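Local coordinates for cobalamin biosynthesis protein (cbiD) (Archaeoglobus fulgidus, PDB 1SR8), which probably methylates C-1 of cobalt-precorrin-5B with S-adenosyl-L-methionine to give cobalt-precorrin-6A, a step of the anaerobic route to adenosylcobalamin, at residues A[4-9]-A[185-190]; A[54-59]-A[141-146]. All coordinates share one frame; numbering follows the deposited sequence.

Contact 1: residues A[4-9]-A[185-190]; sequences DPIELY and GTTGFV
I6 reaches from the N-terminal loop to both T187 and F189 with separate branches. Its CD1 methyl sits over one face of the F189 ring, 3.7 Å from the centroid and 29° off the ring normal, a CH-pi contact displaced toward CD2, its nearest ring atom. The other branch, CG2, lies 3.8 Å from CG2 of T187. The two branches part at CB: CG1, carrying CD1, is anti to the carbonyl carbon (chi1 -62°), whereas CG2 is anti to the backbone N. Behind I6, one carboxylate oxygen of D4 grips the turn. E7 N gives a nearly straight bond of 2.7 Å to the anti lone pair of D4 OD2, while I6 N approaches the same oxygen from above the carboxylate plane at 3.0 Å, forming an Asx turn. Within 185-190, T187 OG1 accepts from F189 N at 3.1 Å in an ST turn. F189 opens strand 189-190, antiparallel to strand 36-42, whose R40 packs on I6 and F189 and forms a salt bridge with D4 OD1. No hydrogen bond joins 4-9 directly to 185-190; their buried meeting is purely apolar, and the bonds of D4 OD2 and T187 OG1 shape the turns that present the methyls and the ring.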
loop_
_atom_site.group_PDB
_atom_site.type_symbol
_atom_site.label_atom_id
_atom_site.label_comp_id
_atom_site.label_asym_id
_atom_site.label_seq_id
_atom_site.Cartn_x
_atom_site.Cartn_y
_atom_site.Cartn_z
ATOM N N ASP A 4 -1.335 -15.076 -4.220
ATOM C CA ASP A 4 -1.166 -13.630 -4.291
ATOM C C ASP A 4 0.227 -13.339 -3.744
ATOM O O ASP A 4 0.564 -13.792 -2.653
ATOM C CB ASP A 4 -2.192 -12.925 -3.427
ATOM C CG ASP A 4 -2.103 -11.432 -3.558
ATOM O OD1 ASP A 4 -2.588 -10.901 -4.580
ATOM O OD2 ASP A 4 -1.530 -10.794 -2.651
ATOM N N PRO A 5 1.056 -12.580 -4.487
ATOM C CA PRO A 5 2.411 -12.279 -4.010
ATOM C C PRO A 5 2.526 -11.398 -2.768
ATOM O O PRO A 5 3.579 -11.349 -2.144
ATOM C CB PRO A 5 3.071 -11.650 -5.234
ATOM C CG PRO A 5 1.949 -10.968 -5.901
ATOM C CD PRO A 5 0.827 -11.976 -5.809
ATOM N N ILE A 6 1.450 -10.714 -2.399
ATOM C CA ILE A 6 1.480 -9.837 -1.234
ATOM C C ILE A 6 0.772 -10.427 -0.021
ATOM O O ILE A 6 1.387 -10.588 1.042
ATOM C CB ILE A 6 0.854 -8.463 -1.557
ATOM C CG1 ILE A 6 1.660 -7.775 -2.654
ATOM C CG2 ILE A 6 0.834 -7.578 -0.312
ATOM C CD1 ILE A 6 0.972 -6.561 -3.191
ATOM N N GLU A 7 -0.509 -10.760 -0.170
ATOM C CA GLU A 7 -1.250 -11.311 0.949
ATOM C C GLU A 7 -1.102 -12.817 1.087
ATOM O O GLU A 7 -1.550 -13.395 2.070
ATOM C CB GLU A 7 -2.716 -10.928 0.860
ATOM C CG GLU A 7 -3.354 -10.850 2.220
ATOM C CD GLU A 7 -4.652 -10.090 2.215
ATOM O OE1 GLU A 7 -4.733 -9.019 1.576
ATOM O OE2 GLU A 7 -5.598 -10.552 2.873
ATOM N N LEU A 8 -0.498 -13.448 0.087
ATOM C CA LEU A 8 -0.211 -14.884 0.117
ATOM C C LEU A 8 -1.329 -15.934 0.115
ATOM O O LEU A 8 -1.067 -17.118 0.347
ATOM C CB LEU A 8 0.726 -15.165 1.295
ATOM C CG LEU A 8 2.232 -14.982 1.066
ATOM C CD1 LEU A 8 2.526 -13.822 0.145
ATOM C CD2 LEU A 8 2.900 -14.791 2.409
ATOM N N TYR A 9 -2.566 -15.533 -0.138
ATOM C CA TYR A 9 -3.640 -16.513 -0.181
ATOM C C TYR A 9 -3.659 -17.113 -1.580
ATOM O O TYR A 9 -2.994 -16.615 -2.499
ATOM C CB TYR A 9 -4.990 -15.866 0.141
ATOM C CG TYR A 9 -5.248 -14.568 -0.597
ATOM C CD1 TYR A 9 -5.359 -14.536 -1.990
ATOM C CD2 TYR A 9 -5.372 -13.364 0.100
ATOM C CE1 TYR A 9 -5.583 -13.340 -2.671
ATOM C CE2 TYR A 9 -5.597 -12.162 -0.573
ATOM C CZ TYR A 9 -5.701 -12.159 -1.958
ATOM O OH TYR A 9 -5.919 -10.971 -2.619
ATOM N N GLY A 185 3.296 3.574 2.910
ATOM C CA GLY A 185 2.990 2.363 2.170
ATOM C C GLY A 185 3.768 1.184 2.709
ATOM O O GLY A 185 4.963 1.056 2.442
ATOM N N THR A 186 3.093 0.318 3.463
ATOM C CA THR A 186 3.749 -0.845 4.050
ATOM C C THR A 186 4.145 -1.910 3.037
ATOM O O THR A 186 5.171 -2.555 3.208
ATOM C CB THR A 186 2.870 -1.501 5.138
ATOM O OG1 THR A 186 1.529 -1.640 4.650
ATOM C CG2 THR A 186 2.879 -0.660 6.413
ATOM N N THR A 187 3.347 -2.098 1.989
ATOM C CA THR A 187 3.667 -3.106 0.975
ATOM C C THR A 187 4.155 -2.482 -0.323
ATOM O O THR A 187 4.873 -3.111 -1.086
ATOM C CB THR A 187 2.442 -3.976 0.624
ATOM O OG1 THR A 187 1.420 -3.150 0.049
ATOM C CG2 THR A 187 1.890 -4.641 1.853
ATOM N N GLY A 188 3.750 -1.239 -0.561
ATOM C CA GLY A 188 4.110 -0.538 -1.779
ATOM C C GLY A 188 2.889 -0.456 -2.687
ATOM O O GLY A 188 2.871 0.289 -3.663
ATOM N N PHE A 189 1.851 -1.215 -2.351
ATOM C CA PHE A 189 0.634 -1.249 -3.159
ATOM C C PHE A 189 -0.566 -0.726 -2.389
ATOM O O PHE A 189 -0.581 -0.745 -1.154
ATOM C CB PHE A 189 0.339 -2.687 -3.605
ATOM C CG PHE A 189 1.410 -3.290 -4.474
ATOM C CD1 PHE A 189 1.253 -3.349 -5.853
ATOM C CD2 PHE A 189 2.574 -3.802 -3.914
ATOM C CE1 PHE A 189 2.240 -3.913 -6.664
ATOM C CE2 PHE A 189 3.567 -4.367 -4.710
ATOM C CZ PHE A 189 3.401 -4.423 -6.089
ATOM N N VAL A 190 -1.568 -0.255 -3.131
ATOM C CA VAL A 190 -2.800 0.248 -2.540
ATOM C C VAL A 190 -3.871 -0.832 -2.712
ATOM O O VAL A 190 -4.178 -1.231 -3.832
ATOM C CB VAL A 190 -3.265 1.556 -3.233
ATOM C CG1 VAL A 190 -4.669 1.924 -2.784
ATOM C CG2 VAL A 190 -2.320 2.685 -2.891
#

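Contact 2: residues A[54-59]-A[141-146]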
loop_
_atom_site.group_PDB
_atom_site.type_symbol
_atom_site.label_atom_id
_atom_site.label_comp_id
_atom_site.label_asym_id
_atom_site.label_seq_id
_atom_site.Cartn_x
_atom_site.Cartn_y
_atom_site.Cartn_z
ATOM N N ALA A 54 13.069 7.974 -11.895
ATOM C CA ALA A 54 12.914 8.556 -13.228
ATOM C C ALA A 54 13.756 9.823 -13.406
ATOM O O ALA A 54 14.305 10.068 -14.477
ATOM C CB ALA A 54 11.445 8.859 -13.498
ATOM N N ALA A 55 13.858 10.632 -12.363
ATOM C CA ALA A 55 14.646 11.849 -12.448
ATOM C C ALA A 55 16.122 11.535 -12.718
ATOM O O ALA A 55 16.760 12.192 -13.548
ATOM C CB ALA A 55 14.496 12.655 -11.160
ATOM N N ILE A 56 16.663 10.533 -12.021
ATOM C CA ILE A 56 18.066 10.128 -12.185
ATOM C C ILE A 56 18.307 9.494 -13.555
ATOM O O ILE A 56 19.267 9.817 -14.243
ATOM C CB ILE A 56 18.498 9.100 -11.096
ATOM C CG1 ILE A 56 18.538 9.772 -9.718
ATOM C CG2 ILE A 56 19.862 8.506 -11.443
ATOM C CD1 ILE A 56 18.901 8.831 -8.593
ATOM N N ALA A 57 17.431 8.578 -13.932
ATOM C CA ALA A 57 17.529 7.900 -15.206
ATOM C C ALA A 57 17.400 8.866 -16.389
ATOM O O ALA A 57 18.088 8.709 -17.399
ATOM C CB ALA A 57 16.451 6.840 -15.289
ATOM N N SER A 58 16.527 9.864 -16.264
ATOM C CA SER A 58 16.295 10.827 -17.345
ATOM C C SER A 58 17.501 11.693 -17.674
ATOM O O SER A 58 17.524 12.379 -18.695
ATOM C CB SER A 58 15.102 11.727 -17.017
ATOM O OG SER A 58 15.432 12.652 -16.004
ATOM N N LEU A 59 18.504 11.674 -16.810
ATOM C CA LEU A 59 19.700 12.456 -17.061
ATOM C C LEU A 59 20.463 11.909 -18.257
ATOM O O LEU A 59 20.970 12.669 -19.077
ATOM C CB LEU A 59 20.612 12.436 -15.847
ATOM C CG LEU A 59 20.184 13.342 -14.709
ATOM C CD1 LEU A 59 21.224 13.274 -13.606
ATOM C CD2 LEU A 59 20.036 14.755 -15.234
ATOM N N GLU A 141 16.202 2.705 -1.067
ATOM C CA GLU A 141 16.597 1.510 -1.790
ATOM C C GLU A 141 16.657 1.781 -3.295
ATOM O O GLU A 141 17.636 1.456 -3.968
ATOM C CB GLU A 141 15.599 0.387 -1.498
ATOM C CG GLU A 141 16.023 -0.921 -2.097
ATOM C CD GLU A 141 15.071 -2.049 -1.799
ATOM O OE1 GLU A 141 15.447 -3.204 -2.084
ATOM O OE2 GLU A 141 13.953 -1.794 -1.298
ATOM N N ASN A 142 15.598 2.379 -3.821
ATOM C CA ASN A 142 15.530 2.696 -5.235
ATOM C C ASN A 142 16.550 3.753 -5.611
ATOM O O ASN A 142 17.086 3.740 -6.721
ATOM C CB ASN A 142 14.122 3.168 -5.583
ATOM C CG ASN A 142 13.136 2.022 -5.658
ATOM O OD1 ASN A 142 13.201 1.199 -6.577
ATOM N ND2 ASN A 142 12.230 1.947 -4.686
ATOM N N PHE A 143 16.810 4.673 -4.685
ATOM C CA PHE A 143 17.787 5.741 -4.902
ATOM C C PHE A 143 19.179 5.131 -5.075
ATOM O O PHE A 143 19.932 5.512 -5.978
ATOM C CB PHE A 143 17.787 6.711 -3.708
ATOM C CG PHE A 143 18.903 7.731 -3.752
ATOM C CD1 PHE A 143 18.879 8.776 -4.674
ATOM C CD2 PHE A 143 20.000 7.618 -2.902
ATOM C CE1 PHE A 143 19.933 9.691 -4.751
ATOM C CE2 PHE A 143 21.058 8.529 -2.972
ATOM C CZ PHE A 143 21.023 9.564 -3.898
ATOM N N ILE A 144 19.516 4.183 -4.203
ATOM C CA ILE A 144 20.811 3.510 -4.262
ATOM C C ILE A 144 20.946 2.760 -5.581
ATOM O O ILE A 144 21.950 2.907 -6.276
ATOM C CB ILE A 144 20.982 2.481 -3.121
ATOM C CG1 ILE A 144 21.023 3.183 -1.764
ATOM C CG2 ILE A 144 22.255 1.683 -3.335
ATOM C CD1 ILE A 144 20.948 2.213 -0.595
ATOM N N LYS A 145 19.939 1.953 -5.920
ATOM C CA LYS A 145 19.972 1.193 -7.167
ATOM C C LYS A 145 20.153 2.132 -8.369
ATOM O O LYS A 145 21.026 1.912 -9.219
ATOM C CB LYS A 145 18.683 0.375 -7.359
ATOM C CG LYS A 145 18.697 -0.478 -8.656
ATOM C CD LYS A 145 17.297 -0.797 -9.229
ATOM C CE LYS A 145 16.621 -2.029 -8.586
ATOM N NZ LYS A 145 15.261 -2.336 -9.168
ATOM N N ALA A 146 19.328 3.175 -8.439
ATOM C CA ALA A 146 19.408 4.124 -9.538
ATOM C C ALA A 146 20.750 4.854 -9.567
ATOM O O ALA A 146 21.349 5.002 -10.632
ATOM C CB ALA A 146 18.259 5.126 -9.459
#
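C-terminal parts of helices 44-57 and 133-149 come together in the 54-59 and 141-146 segments, where I56 and A146 have the nearest CA atoms, 6.7 Å apart. This is helix-helix packing beside the mixed sheet: A55 touches A108 and V110 of strand 105-111, A54 and A57 touch V66 and V63 of strand 63-68, and N142 reaches V68 of the same edge strand. I56 is the one residue of its segment that reaches across to the other helix, its side chain directed toward it. The CD1 methyl at its end meets two residues one helical turn apart, A146 CB at 3.9 Å and F143 CD1 at the same distance. A146 presents its methyl directly, whereas F143 arrives from the flank: with CG anti to the backbone N (chi1 172°), the F143 side chain crosses that of I56 at about a right angle, and CD1 meets the methyl obliquely. F152 also packs on I56. S58 turns its hydroxyl back along the chain and also accepts from G85 N. Its OG donates to A55 O at 2.8 Å, from 40° above the carbonyl plane.

Contact 2 is nested within the long chain loop that contact 1 closes. Their centres lie about 23 Å apart and their nearest atoms about 9 Å, so the two do not touch. Contact 1 is near the middle of the molecule, about 7 Å from the chain centre; contact 2 lies about 21 Å from it. Helix 44-57 links them: T46, near its start, hydrogen-bonds to G188 O, and its other end carries I56. From contact 1, E7 also reaches K201 of helix 195-204 and V234 of strand 231-234 in the parallel sheet. With no substrate or S-adenosyl-L-methionine in either contact, neither can be assigned to the active site.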